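Local coordinates for DNA protection during starvation protein (PDB 2YW6) that probably protects DNA from oxidative damage by oxidising ferrous iron with hydrogen peroxide and storing it as ferric mineral inside a hollow twelve-subunit shell, at residues B[118-123]-B[143-148]. Residues are numbered along the deposited sequence; the frame is centred on the assembly and turned at random.
Sequences EDTRKS and GELEKF
R121 and E146 both set CG beside the backbone N and anti to the carbonyl carbon (chi1 -69° and -80°). R121 then bends at chi2, and this brings its guanidinium close to helix 132-155. E146 runs on extended to meet it. The two side chains cross at about a right angle, yet their flat ends lie nearly parallel, with planes 14° apart. The result is a salt bridge, with R121 NH2 2.9 Å from E146 OE2. The same NH2 also makes a weak, strongly bent hydrogen bond to E146 OE1 at 3.0 Å. R121 NE lies 3.0 Å from E146 OE2 as well. E146 is buried, and its OE1 also pairs with R71 of a neighbouring subunit, whose V133 packs on both R121 and E146, so two arginines share one carboxylate and probably favour its charged form.

Deeper in, T120 OG1 lies loosely against L145, 4.3 Å from CD2. This hydroxyl is hydrogen-bonded to V116 O and to Q24 NE2 of helix 12-41. The R121-E146 and T120-L145 pairs join helices 102-127 and 132-155 of the ferritin-like four-helix bundle at a subunit interface, while L145 also reaches Y28 of helix 12-41 and Q57 of helix 47-75.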
# COMPACT_ATOMS: atom_id res chain seq x y z
N GLU B 118 33.17 16.54 -10.73
CA GLU B 118 34.63 16.57 -10.70
C GLU B 118 35.13 16.44 -9.26
O GLU B 118 36.06 15.68 -8.98
CB GLU B 118 35.16 17.86 -11.31
CG GLU B 118 36.67 17.84 -11.45
CD GLU B 118 37.22 19.14 -11.99
OE1 GLU B 118 38.45 19.21 -12.23
OE2 GLU B 118 36.44 20.08 -12.18
N ASP B 119 34.51 17.18 -8.35
CA ASP B 119 34.90 17.12 -6.94
C ASP B 119 34.67 15.74 -6.35
O ASP B 119 35.44 15.29 -5.49
CB ASP B 119 34.12 18.15 -6.12
CG ASP B 119 34.63 19.56 -6.31
OD1 ASP B 119 34.04 20.50 -5.73
OD2 ASP B 119 35.64 19.72 -7.04
N THR B 120 33.61 15.07 -6.79
CA THR B 120 33.31 13.75 -6.27
C THR B 120 34.33 12.72 -6.77
O THR B 120 34.73 11.82 -6.04
CB THR B 120 31.88 13.32 -6.64
OG1 THR B 120 30.96 14.30 -6.14
CG2 THR B 120 31.55 11.95 -6.02
N ARG B 121 34.74 12.86 -8.03
CA ARG B 121 35.73 11.96 -8.60
C ARG B 121 37.04 12.01 -7.82
O ARG B 121 37.61 10.98 -7.48
CB ARG B 121 35.97 12.30 -10.06
CG ARG B 121 34.80 12.01 -10.96
CD ARG B 121 34.60 10.52 -11.14
NE ARG B 121 33.62 10.25 -12.18
CZ ARG B 121 33.51 9.07 -12.79
NH1 ARG B 121 34.33 8.09 -12.44
NH2 ARG B 121 32.61 8.88 -13.74
N LYS B 122 37.51 13.23 -7.53
CA LYS B 122 38.76 13.41 -6.78
C LYS B 122 38.70 12.67 -5.44
O LYS B 122 39.59 11.88 -5.12
CB LYS B 122 39.03 14.89 -6.51
CG LYS B 122 39.13 15.78 -7.74
CD LYS B 122 39.33 17.23 -7.31
CE LYS B 122 39.28 18.21 -8.49
NZ LYS B 122 39.31 19.63 -8.04
N SER B 123 37.66 12.95 -4.67
CA SER B 123 37.47 12.32 -3.36
C SER B 123 37.46 10.82 -3.45
O SER B 123 38.08 10.14 -2.61
CB SER B 123 36.17 12.83 -2.71
OG SER B 123 36.22 14.22 -2.45
N GLY B 143 27.05 7.91 -9.40
CA GLY B 143 26.20 7.34 -10.43
C GLY B 143 24.97 8.19 -10.70
O GLY B 143 24.64 8.48 -11.86
N GLU B 144 24.29 8.59 -9.64
CA GLU B 144 23.09 9.41 -9.77
C GLU B 144 23.44 10.85 -10.13
O GLU B 144 22.79 11.44 -10.98
CB GLU B 144 22.28 9.35 -8.48
CG GLU B 144 21.72 7.97 -8.20
CD GLU B 144 20.68 7.55 -9.23
OE1 GLU B 144 20.28 6.37 -9.24
OE2 GLU B 144 20.26 8.40 -10.03
N LEU B 145 24.47 11.41 -9.50
CA LEU B 145 24.91 12.77 -9.81
C LEU B 145 25.20 12.91 -11.29
O LEU B 145 24.81 13.90 -11.92
CB LEU B 145 26.18 13.13 -9.04
CG LEU B 145 26.07 13.76 -7.65
CD1 LEU B 145 24.60 13.88 -7.23
CD2 LEU B 145 26.88 12.93 -6.65
N GLU B 146 25.89 11.94 -11.86
CA GLU B 146 26.23 11.98 -13.28
C GLU B 146 25.04 11.71 -14.19
O GLU B 146 24.92 12.33 -15.25
CB GLU B 146 27.35 10.99 -13.57
CG GLU B 146 28.70 11.52 -13.18
CD GLU B 146 29.76 10.46 -13.14
OE1 GLU B 146 29.67 9.51 -13.96
OE2 GLU B 146 30.68 10.58 -12.30
N LYS B 147 24.17 10.79 -13.79
CA LYS B 147 22.99 10.51 -14.59
C LYS B 147 22.14 11.77 -14.66
O LYS B 147 21.64 12.15 -15.71
CB LYS B 147 22.17 9.37 -13.98
CG LYS B 147 20.90 9.09 -14.77
CD LYS B 147 19.77 8.54 -13.92
CE LYS B 147 19.89 7.04 -13.74
NZ LYS B 147 18.62 6.44 -13.24
N PHE B 148 21.96 12.42 -13.52
CA PHE B 148 21.16 13.64 -13.47
C PHE B 148 21.68 14.72 -14.42
O PHE B 148 20.89 15.38 -15.11
CB PHE B 148 21.10 14.20 -12.05
CG PHE B 148 20.17 15.36 -11.91
CD1 PHE B 148 18.79 15.15 -11.80
CD2 PHE B 148 20.65 16.66 -11.93
CE1 PHE B 148 17.92 16.23 -11.72
CE2 PHE B 148 19.79 17.75 -11.85
CZ PHE B 148 18.42 17.54 -11.74